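Local coordinates for protein aminotransferase class-III (Sphaerobacter thermophilus DSM 20745, PDB 6K8H) that belongs to the class-III aminotransferase family of fold type I and holds (5-hydroxy-4,6-dimethylpyridin-3-yl)methyl dihydrogen phosphate in a pocket of its two-chain assembly, at residues B[73-78]-B[333-338]; B[291-294]-B[299-302]; B[407-412]-B[437-442]; B[50-55]-B[61-66]; B[348-353]-B[372-377]. All blocks are in the same frame, centred on the assembly; numbering follows the deposited sequence.

Contact 1 of 5, residues B[73-78]-B[333-338]; sequences ALIHGH and RKLTPA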
# COMPACT_ATOMS: atom_id res chain seq x y z
N ALA B 73 13.57 -4.91 6.09
CA ALA B 73 13.45 -4.39 4.72
C ALA B 73 14.79 -3.91 4.16
O ALA B 73 15.05 -4.04 2.96
CB ALA B 73 12.42 -3.26 4.67
N LEU B 74 15.62 -3.28 4.98
CA LEU B 74 16.85 -2.66 4.50
C LEU B 74 18.02 -3.61 4.73
O LEU B 74 18.84 -3.44 5.63
CB LEU B 74 17.06 -1.29 5.16
CG LEU B 74 16.35 -0.16 4.41
CD1 LEU B 74 14.82 -0.30 4.48
CD2 LEU B 74 16.80 1.18 4.95
N ILE B 75 18.09 -4.62 3.87
CA ILE B 75 19.14 -5.63 4.01
C ILE B 75 20.52 -5.03 3.78
O ILE B 75 21.52 -5.61 4.22
CB ILE B 75 18.84 -6.81 3.07
CG1 ILE B 75 19.80 -7.99 3.35
CG2 ILE B 75 18.85 -6.36 1.61
CD1 ILE B 75 19.18 -9.35 3.06
N HIS B 76 20.63 -3.90 3.09
CA HIS B 76 21.92 -3.24 2.90
C HIS B 76 22.16 -2.11 3.89
O HIS B 76 23.10 -1.33 3.71
CB HIS B 76 22.07 -2.74 1.47
CG HIS B 76 22.04 -3.84 0.45
ND1 HIS B 76 22.94 -4.88 0.47
CD2 HIS B 76 21.20 -4.07 -0.58
CE1 HIS B 76 22.67 -5.71 -0.52
NE2 HIS B 76 21.61 -5.24 -1.17
N GLY B 77 21.34 -1.99 4.92
CA GLY B 77 21.57 -0.98 5.94
C GLY B 77 21.18 0.41 5.46
O GLY B 77 20.44 0.57 4.49
N HIS B 78 21.71 1.42 6.13
CA HIS B 78 21.26 2.80 5.93
C HIS B 78 22.08 3.51 4.88
O HIS B 78 23.31 3.40 4.84
CB HIS B 78 21.34 3.60 7.24
CG HIS B 78 20.45 3.08 8.32
ND1 HIS B 78 19.11 3.38 8.39
CD2 HIS B 78 20.71 2.26 9.36
CE1 HIS B 78 18.58 2.77 9.44
NE2 HIS B 78 19.53 2.09 10.05
N ARG B 333 20.43 -7.01 -7.04
CA ARG B 333 21.65 -7.35 -7.76
C ARG B 333 22.84 -7.42 -6.84
O ARG B 333 23.78 -8.18 -7.10
CB ARG B 333 21.92 -6.35 -8.89
CG ARG B 333 21.21 -6.71 -10.19
CD ARG B 333 21.52 -5.69 -11.30
NE ARG B 333 20.76 -6.02 -12.50
CZ ARG B 333 20.65 -5.23 -13.57
NH1 ARG B 333 21.24 -4.05 -13.58
NH2 ARG B 333 19.93 -5.63 -14.62
N LYS B 334 22.85 -6.60 -5.77
CA LYS B 334 23.92 -6.67 -4.78
C LYS B 334 23.85 -7.90 -3.89
O LYS B 334 24.86 -8.23 -3.25
CB LYS B 334 23.92 -5.40 -3.93
CG LYS B 334 24.33 -4.16 -4.71
CD LYS B 334 24.02 -2.85 -3.97
CE LYS B 334 24.65 -2.80 -2.61
NZ LYS B 334 26.03 -2.25 -2.63
N LEU B 335 22.69 -8.56 -3.79
CA LEU B 335 22.52 -9.79 -3.00
C LEU B 335 22.83 -10.99 -3.89
O LEU B 335 21.95 -11.61 -4.48
CB LEU B 335 21.11 -9.89 -2.45
CG LEU B 335 20.65 -9.14 -1.22
CD1 LEU B 335 19.18 -9.49 -0.98
CD2 LEU B 335 21.50 -9.49 -0.00
N THR B 336 24.12 -11.28 -4.02
CA THR B 336 24.65 -12.39 -4.81
C THR B 336 24.73 -13.65 -3.96
O THR B 336 24.64 -13.60 -2.73
CB THR B 336 26.03 -12.02 -5.31
OG1 THR B 336 26.87 -11.80 -4.17
CG2 THR B 336 25.97 -10.75 -6.12
N PRO B 337 24.95 -14.82 -4.59
CA PRO B 337 25.20 -16.04 -3.80
C PRO B 337 26.31 -15.88 -2.77
O PRO B 337 26.18 -16.36 -1.63
CB PRO B 337 25.54 -17.09 -4.87
CG PRO B 337 24.74 -16.64 -6.08
CD PRO B 337 24.79 -15.12 -6.03
N ALA B 338 27.41 -15.19 -3.13
CA ALA B 338 28.47 -14.98 -2.15
C ALA B 338 27.99 -14.14 -0.97
O ALA B 338 28.39 -14.38 0.18
CB ALA B 338 29.67 -14.31 -2.82

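Contact 2 of 5, residues B[291-294]-B[299-302]; sequences GAVG and VMSV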
# COMPACT_ATOMS: atom_id res chain seq x y z
N GLY B 291 5.60 -3.98 -2.81
CA GLY B 291 5.19 -5.35 -2.58
C GLY B 291 5.14 -6.04 -3.93
O GLY B 291 5.29 -5.41 -4.98
N ALA B 292 4.90 -7.34 -3.91
CA ALA B 292 4.79 -8.06 -5.17
C ALA B 292 4.07 -9.35 -4.92
O ALA B 292 4.22 -9.96 -3.86
CB ALA B 292 6.17 -8.34 -5.80
N VAL B 293 3.27 -9.77 -5.89
CA VAL B 293 2.63 -11.07 -5.87
C VAL B 293 3.05 -11.77 -7.15
O VAL B 293 3.01 -11.17 -8.23
CB VAL B 293 1.09 -10.94 -5.75
CG1 VAL B 293 0.57 -9.91 -6.73
CG2 VAL B 293 0.43 -12.27 -5.98
N GLY B 294 3.51 -13.02 -7.03
CA GLY B 294 3.92 -13.73 -8.23
C GLY B 294 3.67 -15.21 -8.07
O GLY B 294 3.40 -15.71 -6.98
N VAL B 299 -2.13 -19.31 -12.50
CA VAL B 299 -2.94 -18.57 -11.54
C VAL B 299 -2.85 -17.07 -11.80
O VAL B 299 -3.87 -16.36 -11.75
CB VAL B 299 -2.53 -18.92 -10.09
CG1 VAL B 299 -3.36 -18.12 -9.10
CG2 VAL B 299 -2.65 -20.41 -9.84
N MET B 300 -1.66 -16.57 -12.11
CA MET B 300 -1.52 -15.14 -12.35
C MET B 300 -2.33 -14.67 -13.55
O MET B 300 -2.54 -13.46 -13.69
CB MET B 300 -0.04 -14.78 -12.52
CG MET B 300 0.80 -14.99 -11.26
SD MET B 300 0.42 -13.75 -10.02
CE MET B 300 1.05 -12.30 -10.87
N SER B 301 -2.81 -15.58 -14.41
CA SER B 301 -3.61 -15.18 -15.57
C SER B 301 -4.91 -14.46 -15.19
O SER B 301 -5.49 -13.80 -16.05
CB SER B 301 -3.92 -16.39 -16.44
OG SER B 301 -4.76 -17.28 -15.74
N VAL B 302 -5.37 -14.57 -13.94
CA VAL B 302 -6.55 -13.81 -13.53
C VAL B 302 -6.33 -12.31 -13.67
O VAL B 302 -7.29 -11.54 -13.73
CB VAL B 302 -6.97 -14.16 -12.08
CG1 VAL B 302 -7.21 -15.66 -11.96
CG2 VAL B 302 -5.91 -13.70 -11.07

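Contact 3 of 5, residues B[407-412]-B[437-442]; sequences MGRGIF and FAAALQ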
# COMPACT_ATOMS: atom_id res chain seq x y z
N MET B 407 19.31 -1.59 24.26
CA MET B 407 19.11 -0.25 23.73
C MET B 407 20.07 0.75 24.34
O MET B 407 20.59 1.64 23.65
CB MET B 407 17.67 0.22 23.96
CG MET B 407 16.64 -0.39 23.01
SD MET B 407 16.80 0.28 21.34
CE MET B 407 16.22 1.97 21.55
N GLY B 408 20.30 0.65 25.65
CA GLY B 408 21.24 1.55 26.28
C GLY B 408 22.70 1.23 26.06
O GLY B 408 23.56 2.01 26.47
N ARG B 409 22.97 0.09 25.43
CA ARG B 409 24.35 -0.40 25.18
C ARG B 409 24.71 -0.37 23.69
O ARG B 409 25.52 -1.20 23.28
CB ARG B 409 24.58 -1.79 25.79
CG ARG B 409 24.68 -1.78 27.30
CD ARG B 409 25.15 -3.11 27.85
NE ARG B 409 25.13 -3.08 29.30
CZ ARG B 409 26.14 -2.67 30.06
NH1 ARG B 409 27.27 -2.27 29.51
NH2 ARG B 409 25.99 -2.68 31.37
N GLY B 410 24.05 0.48 22.91
CA GLY B 410 24.40 0.60 21.51
C GLY B 410 23.83 -0.46 20.60
O GLY B 410 24.35 -0.64 19.49
N ILE B 411 22.78 -1.16 21.02
CA ILE B 411 22.14 -2.20 20.20
C ILE B 411 20.65 -1.89 20.06
O ILE B 411 19.94 -1.74 21.05
CB ILE B 411 22.34 -3.60 20.80
CG1 ILE B 411 23.82 -3.95 20.96
CG2 ILE B 411 21.64 -4.64 19.91
CD1 ILE B 411 24.55 -4.21 19.65
N PHE B 412 20.19 -1.81 18.82
CA PHE B 412 18.79 -1.61 18.49
C PHE B 412 18.25 -2.92 17.93
O PHE B 412 18.65 -3.33 16.84
CB PHE B 412 18.64 -0.45 17.50
CG PHE B 412 17.22 -0.20 17.04
CD1 PHE B 412 16.17 -0.14 17.93
CD2 PHE B 412 16.97 0.03 15.69
CE1 PHE B 412 14.87 0.10 17.49
CE2 PHE B 412 15.68 0.27 15.23
CZ PHE B 412 14.62 0.31 16.14
N PHE B 437 24.96 -8.29 24.52
CA PHE B 437 23.94 -9.19 25.04
C PHE B 437 24.36 -9.77 26.37
O PHE B 437 23.55 -9.87 27.30
CB PHE B 437 23.63 -10.31 24.04
CG PHE B 437 22.62 -11.31 24.55
CD1 PHE B 437 21.27 -11.00 24.59
CD2 PHE B 437 23.02 -12.55 25.02
CE1 PHE B 437 20.35 -11.89 25.09
CE2 PHE B 437 22.09 -13.46 25.53
CZ PHE B 437 20.76 -13.13 25.56
N ALA B 438 25.63 -10.16 26.50
CA ALA B 438 26.13 -10.64 27.79
C ALA B 438 25.96 -9.58 28.87
O ALA B 438 25.46 -9.85 29.98
CB ALA B 438 27.60 -11.05 27.66
N ALA B 439 26.34 -8.34 28.56
CA ALA B 439 26.17 -7.27 29.54
C ALA B 439 24.70 -7.03 29.86
O ALA B 439 24.34 -6.79 31.02
CB ALA B 439 26.84 -6.00 29.04
N ALA B 440 23.82 -7.10 28.85
CA ALA B 440 22.40 -6.85 29.07
C ALA B 440 21.77 -7.94 29.92
O ALA B 440 20.88 -7.67 30.73
CB ALA B 440 21.67 -6.76 27.72
N LEU B 441 22.18 -9.19 29.72
CA LEU B 441 21.71 -10.28 30.56
C LEU B 441 22.11 -10.04 32.02
O LEU B 441 21.28 -10.18 32.94
CB LEU B 441 22.26 -11.60 30.03
CG LEU B 441 21.60 -12.95 30.32
CD1 LEU B 441 20.11 -12.91 30.03
CD2 LEU B 441 22.31 -14.02 29.49
N GLN B 442 23.35 -9.62 32.24
CA GLN B 442 23.81 -9.35 33.62
C GLN B 442 22.92 -8.24 34.21
O GLN B 442 22.40 -8.43 35.31
CB GLN B 442 25.29 -8.99 33.62
CG GLN B 442 26.18 -10.17 33.27
CD GLN B 442 27.60 -9.77 32.94
OE1 GLN B 442 28.00 -8.63 33.14
NE2 GLN B 442 28.36 -10.72 32.42

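Contact 4 of 5, residues B[50-55]-B[61-66]; sequences RGRGAV and GEERLD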
# COMPACT_ATOMS: atom_id res chain seq x y z
N ARG B 50 19.12 9.90 11.56
CA ARG B 50 19.77 9.48 10.31
C ARG B 50 20.43 8.12 10.53
O ARG B 50 20.37 7.59 11.66
CB ARG B 50 20.79 10.52 9.84
CG ARG B 50 21.94 10.73 10.80
CD ARG B 50 22.97 11.76 10.39
NE ARG B 50 23.69 12.14 11.60
CZ ARG B 50 24.84 11.61 12.01
NH1 ARG B 50 25.45 10.68 11.29
NH2 ARG B 50 25.37 12.02 13.15
N GLY B 51 20.97 7.56 9.46
CA GLY B 51 21.69 6.30 9.56
C GLY B 51 22.83 6.26 8.56
O GLY B 51 22.84 6.98 7.56
N ARG B 52 23.80 5.40 8.86
CA ARG B 52 24.89 5.15 7.93
C ARG B 52 25.38 3.73 8.11
O ARG B 52 25.76 3.34 9.23
CB ARG B 52 26.04 6.15 8.13
CG ARG B 52 26.50 6.27 9.58
CD ARG B 52 27.65 7.24 9.74
NE ARG B 52 28.35 7.01 11.00
CZ ARG B 52 27.95 7.49 12.17
NH1 ARG B 52 26.85 8.23 12.24
NH2 ARG B 52 28.65 7.24 13.26
N GLY B 53 25.38 2.96 7.03
CA GLY B 53 25.81 1.57 7.11
C GLY B 53 24.95 0.85 8.12
O GLY B 53 23.71 0.89 8.07
N ALA B 54 25.58 0.22 9.11
CA ALA B 54 24.85 -0.55 10.10
C ALA B 54 24.47 0.26 11.34
O ALA B 54 24.08 -0.34 12.34
CB ALA B 54 25.66 -1.77 10.54
N VAL B 55 24.62 1.58 11.31
CA VAL B 55 24.42 2.42 12.49
C VAL B 55 23.21 3.31 12.29
O VAL B 55 23.10 4.00 11.26
CB VAL B 55 25.67 3.25 12.81
CG1 VAL B 55 25.41 4.16 14.00
CG2 VAL B 55 26.87 2.34 13.08
N GLY B 61 21.19 12.09 19.33
CA GLY B 61 22.58 11.83 19.05
C GLY B 61 23.10 10.47 19.48
O GLY B 61 24.29 10.20 19.29
N GLU B 62 22.26 9.62 20.06
CA GLU B 62 22.71 8.31 20.53
C GLU B 62 22.78 7.34 19.35
O GLU B 62 21.81 7.21 18.59
CB GLU B 62 21.76 7.79 21.61
CG GLU B 62 22.17 6.46 22.28
CD GLU B 62 21.65 6.36 23.72
OE1 GLU B 62 21.19 7.40 24.25
OE2 GLU B 62 21.68 5.26 24.32
N GLU B 63 23.92 6.69 19.17
CA GLU B 63 24.12 5.78 18.05
C GLU B 63 24.00 4.33 18.49
O GLU B 63 24.51 3.95 19.55
CB GLU B 63 25.48 6.02 17.40
CG GLU B 63 25.83 7.48 17.26
CD GLU B 63 26.99 7.72 16.32
OE1 GLU B 63 27.79 6.78 16.10
OE2 GLU B 63 27.09 8.84 15.78
N ARG B 64 23.34 3.52 17.67
CA ARG B 64 23.20 2.11 17.98
C ARG B 64 23.44 1.30 16.71
O ARG B 64 23.15 1.76 15.60
CB ARG B 64 21.82 1.78 18.56
CG ARG B 64 21.41 2.61 19.79
CD ARG B 64 19.93 2.38 20.17
NE ARG B 64 19.57 3.06 21.42
CZ ARG B 64 19.08 4.30 21.50
NH1 ARG B 64 18.87 5.02 20.40
NH2 ARG B 64 18.77 4.82 22.69
N LEU B 65 23.97 0.09 16.87
CA LEU B 65 24.01 -0.84 15.74
C LEU B 65 22.59 -1.32 15.45
O LEU B 65 21.88 -1.78 16.36
CB LEU B 65 24.92 -2.02 16.06
CG LEU B 65 26.43 -1.74 16.05
CD1 LEU B 65 27.18 -2.96 16.54
CD2 LEU B 65 26.88 -1.35 14.64
N ASP B 66 22.17 -1.22 14.19
CA ASP B 66 20.78 -1.46 13.81
C ASP B 66 20.61 -2.92 13.41
O ASP B 66 21.08 -3.34 12.35
CB ASP B 66 20.36 -0.54 12.66
CG ASP B 66 18.86 -0.53 12.42
OD1 ASP B 66 18.17 -1.49 12.82
OD2 ASP B 66 18.34 0.44 11.81

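Contact 5 of 5, residues B[348-353]-B[372-377]; sequences QQLRAG and SLFHIH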
# COMPACT_ATOMS: atom_id res chain seq x y z
N GLN B 348 25.13 -17.52 11.71
CA GLN B 348 25.51 -18.67 12.52
C GLN B 348 26.45 -18.26 13.66
O GLN B 348 26.30 -18.72 14.79
CB GLN B 348 26.14 -19.76 11.65
CG GLN B 348 26.19 -21.12 12.32
CD GLN B 348 27.29 -21.22 13.37
OE1 GLN B 348 28.35 -20.60 13.24
NE2 GLN B 348 27.03 -22.00 14.43
N GLN B 349 27.44 -17.41 13.36
CA GLN B 349 28.36 -16.94 14.39
C GLN B 349 27.64 -16.17 15.49
O GLN B 349 27.92 -16.36 16.69
CB GLN B 349 29.46 -16.09 13.75
CG GLN B 349 30.45 -16.92 12.95
CD GLN B 349 31.57 -16.09 12.36
OE1 GLN B 349 31.33 -15.12 11.64
NE2 GLN B 349 32.81 -16.45 12.69
N LEU B 350 26.72 -15.28 15.11
CA LEU B 350 25.95 -14.55 16.11
C LEU B 350 25.14 -15.51 16.97
O LEU B 350 25.16 -15.42 18.21
CB LEU B 350 25.04 -13.51 15.44
CG LEU B 350 24.30 -12.54 16.37
CD1 LEU B 350 24.18 -11.15 15.76
CD2 LEU B 350 22.90 -13.05 16.73
N ARG B 351 24.43 -16.44 16.33
CA ARG B 351 23.55 -17.35 17.08
C ARG B 351 24.35 -18.23 18.03
O ARG B 351 23.96 -18.42 19.19
CB ARG B 351 22.73 -18.19 16.10
CG ARG B 351 21.61 -17.41 15.42
CD ARG B 351 20.60 -18.33 14.75
NE ARG B 351 21.26 -19.17 13.75
CZ ARG B 351 21.45 -18.80 12.49
NH1 ARG B 351 21.02 -17.60 12.07
NH2 ARG B 351 22.07 -19.63 11.67
N ALA B 352 25.50 -18.74 17.57
CA ALA B 352 26.35 -19.55 18.44
C ALA B 352 26.91 -18.72 19.59
O ALA B 352 26.98 -19.21 20.74
CB ALA B 352 27.48 -20.18 17.63
N GLY B 353 27.31 -17.48 19.32
CA GLY B 353 27.81 -16.63 20.39
C GLY B 353 26.77 -16.38 21.47
O GLY B 353 27.08 -16.42 22.66
N SER B 372 20.33 -14.66 7.56
CA SER B 372 20.64 -13.46 8.33
C SER B 372 19.51 -13.06 9.28
O SER B 372 19.49 -11.91 9.75
CB SER B 372 20.95 -12.29 7.39
OG SER B 372 19.90 -12.11 6.46
N LEU B 373 18.60 -13.97 9.60
CA LEU B 373 17.52 -13.73 10.54
C LEU B 373 17.73 -14.56 11.80
O LEU B 373 18.12 -15.73 11.71
CB LEU B 373 16.16 -14.08 9.92
CG LEU B 373 15.74 -13.33 8.66
CD1 LEU B 373 14.52 -14.00 8.03
CD2 LEU B 373 15.42 -11.90 9.00
N PHE B 374 17.46 -13.98 12.96
CA PHE B 374 17.63 -14.71 14.21
C PHE B 374 16.60 -14.24 15.24
O PHE B 374 16.08 -13.12 15.16
CB PHE B 374 19.06 -14.57 14.75
CG PHE B 374 19.42 -13.17 15.16
CD1 PHE B 374 19.15 -12.72 16.44
CD2 PHE B 374 20.03 -12.31 14.27
CE1 PHE B 374 19.47 -11.44 16.82
CE2 PHE B 374 20.36 -11.03 14.64
CZ PHE B 374 20.08 -10.59 15.91
N HIS B 375 16.34 -15.10 16.22
CA HIS B 375 15.39 -14.83 17.30
C HIS B 375 15.95 -15.43 18.58
O HIS B 375 16.18 -16.65 18.64
CB HIS B 375 14.01 -15.43 16.97
CG HIS B 375 12.86 -14.78 17.68
ND1 HIS B 375 12.90 -14.43 19.01
CD2 HIS B 375 11.63 -14.42 17.23
CE1 HIS B 375 11.75 -13.88 19.36
NE2 HIS B 375 10.96 -13.86 18.30
N ILE B 376 16.20 -14.58 19.59
CA ILE B 376 16.64 -15.03 20.91
C ILE B 376 15.41 -15.36 21.75
O ILE B 376 14.41 -14.64 21.72
CB ILE B 376 17.51 -13.97 21.61
CG1 ILE B 376 18.61 -13.46 20.67
CG2 ILE B 376 18.11 -14.54 22.88
CD1 ILE B 376 19.43 -12.31 21.27
N HIS B 377 15.48 -16.45 22.49
CA HIS B 377 14.41 -16.90 23.37
C HIS B 377 15.00 -17.13 24.75
O HIS B 377 16.04 -17.78 24.88
CB HIS B 377 13.80 -18.19 22.85
CG HIS B 377 13.36 -18.12 21.42
ND1 HIS B 377 12.19 -17.51 21.03
CD2 HIS B 377 13.94 -18.58 20.29
CE1 HIS B 377 12.06 -17.61 19.72
NE2 HIS B 377 13.11 -18.25 19.24

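Contact 1 of 5, residues B[73-78]-B[333-338]
The imidazole of His76 is sandwiched between the aliphatic chain of Lys334 and Ile75 CG2 of its own segment, one on each face. Lys334 CE stands 4.0 Å from the centroid of the His76 ring and 3° off its normal, a CH-pi contact made possible by bends in the lysine chain at chi3 (56°) and chi4 (88°). Nearer the backbone, Lys334 CB touches His76 NE2 at 3.6 Å. The tightly packed part lies beside this stack, where Ile75 and Leu335 meet tip to tip, with Ile75 CD1 3.8 Å from Leu335 CD2. That same methyl, Leu335 CD2, approaches His76 CE1 obliquely at 4.0 Å. Hydrogen bonds of ND1 with Thr423 and of NE2 with the carbonyl of Ala331 fix the rotation of the buried ring. The looser side is that of Lys334, which is partly exposed; its NZ passes beyond the ring to a salt bridge with Asp82. Thr336 is the N-cap of helix 337-361. The type I turn from Leu74 to Gly77, early in the chain, thus packs on the break between helices 322-334 and 337-361 from its later part, within the fold type I architecture of class-III aminotransferases.

Contact 2 of 5, residues B[291-294]-B[299-302]
From helix 297-300, which follows strand 291-295, Met300 points back so that its thioether lies against the backbone of Val293 and Gly294. The side chain is curled: CG is anti to the carbonyl carbon (chi1 -66°), and further turns at chi2 (-72°) and chi3 (-66°) fold the terminal methyl round onto the strand. The result is a two-point touch, with Met300 SD 3.9 Å from Gly294 CA and Met300 CE 3.5 Å from Val293 O. The sulfur meets the alpha carbon of Gly294 directly, on the backbone itself. Val293 joins less closely; its CG2 branch is 4.3 Å from Met300 SD, an apolar approach made from the flank, since the valine side chain is directed across the line to the helix and packs on Ala134 of helix 127-142.

Strand 291-295 runs antiparallel to both of its neighbours, 120-124 and 277-281, in the seven-stranded mixed sheet characteristic of the large domain of fold type I enzymes. Its backbone pairs with these strands, Val293 with Arg122 and Gly294 with Thr278, while the methionine lies where the chain leaves the sheet. Met300 also touches Leu277 on one neighbouring strand and Gln120 and Arg122 on the other, so that its side chain bears on three neighbouring strands. Two residues further on, Val302 packs on Ala137, Ala140 and Tyr141 of helix 127-142. Beyond the methionine comes the second subunit, whose Pro31 packs on Met300.

Contact 3 of 5, residues B[407-412]-B[437-442]
Arg409 is stretched toward Ala439 by a first torsion that sets CG anti to the carbonyl carbon (chi1 -73°) and by chi2 and chi3 close to fully extended, which carry NE straight out from the backbone. The last turn, chi4 of -89°, swings the guanidinium out of line with the chain, so that the group presents a face to helix 427-445. Ala439 CB lies over that face, 3.3 Å above its plane and displaced toward the rim. The methyl is closest to Arg409 NE, at 3.4 Å, and it also meets Arg409 CD and Arg409 CZ, each at 3.6 Å. Ala439 CB therefore touches both the last methylene and the start of the charged group. Across the two segments the contact is one of packing: Arg409 NE is 4.3 Å from Ala440 N, and no hydrogen bond joins them.

The arginine stands where helix 393-408 ends and the chain turns, through Gly410 with its positive phi of 81°, into the short strand 411-412. This helix and helix 427-445 belong to the C-terminal part of the fold type I chain, where strand 411-412 edges a four-stranded mixed sheet beside strand 63-66. The helices are neighbours, with Ala440 packing on Ala405 and Leu406. Ile411, just past the turn, lies on Phe433 and Ala436 of helix 427-445. The charge of Arg409 is met one turn along that helix, where its NH2 forms a salt bridge with Asp443; this partner probably helps keep that face of the guanidinium over the alanine methyl.

Contact 4 of 5, residues B[50-55]-B[61-66]
Arg52 and Glu63 form a salt bridge in which Arg52 NH2 gives a hydrogen bond of 3.0 Å to Glu63 OE1 and a weak one of 3.4 Å to Glu63 OE2. The first oxygen is met on its syn side but from out of the carboxylate plane, and the two flat groups are twisted rather than coplanar, their planes 64° apart. At the other end of the contact the backbone supplies a shorter and straighter bond, from Asp66 N to Ala54 O at 2.8 Å with an N-H...O angle of 172°. A further contact to the same oxygen, Leu65 CA to Ala54 O at 3.4 Å, is of the CA-H...O kind, and Val55 CA makes its counterpart with Arg64 O.

The segments belong to an antiparallel meander of strands 48-52, 55-58 and 63-66. A type II' turn from Arg52 to Val55 closes its first hairpin, while Val55 and Leu65 are a non-hydrogen-bonded pair, CA to CA 4.6 Å. Side chains of this pair share a face of the sheet, with Val55 CG2 4.0 Å from Leu65 CD2. The other branch, Val55 CG1, lies anti to the backbone N (chi1 177°) and meets Glu63 CB at 3.9 Å. Beyond Ala54, Asp66 uses its carboxylate on Asn69, Val68 and His78.

Contact 5 of 5, residues B[348-353]-B[372-377]
Leu350 and Phe374 supply the apolar contact between helix 337-361 and strand 373-377, whose short segments run nearly parallel, 8° apart, with axes 9.2 Å from each other. Leu350 CD2 sits over the middle of the aromatic ring, 3.6 Å from the centroid of Phe374 and 2° off the ring normal, as a CH-pi contact in which the methyl carbon lies squarely over the face. The second branch, Leu350 CD1, reaches the far part of the ring at 4.0 Å from Phe374 CE2. The phenylalanine adopts a first torsion of 65°, with CG between the backbone N and the carbonyl carbon, and in this position the ring is turned broadside to the leucine.

Arg351 adds an aliphatic contact: Arg351 CG lies 3.9 Å from Phe374 CB, and Arg351 CD follows at 4.1 Å, so that the methylenes pass beside the root of the aromatic side chain. Of the polar interactions, Arg351 NH1 has a weak hydrogen bond with the carbonyl of Gly371, just before the strand. On the side of the strand turned from the helix, His375 ND1 donates to Ile376 O at 3.1 Å.

The same apolar layer takes in helix 427-445, with Phe433 meeting the ring of Phe374 edge-to-face and Val430 packing on Leu350. A helix thus covers the three-stranded antiparallel sheet of the C-terminal part mainly through dispersion and CH-pi forces, with the arginine bringing its charged end to the margin of the apolar patch.

Contacts 1, 2 and 5 are largely buried and apolar: a CH-pi contact joins the partners in both 1 and 5, over an imidazole and a phenyl ring respectively, whereas contact 2 rests on a thioether against backbone. Contacts 3 and 4 are only partly buried and involve exposed arginines. Helix 337-361 serves both contacts 1 and 5. Contacts 3 and 4 meet in one sheet, where strands 411-412 and 63-66 are neighbours and Gly410 O bonds to Leu65 N; His78 connects contact 4 to contact 1 through Asp66. Contact 2 lies apart in the large seven-stranded sheet, across the chain's centre from contacts 3, 4 and 5.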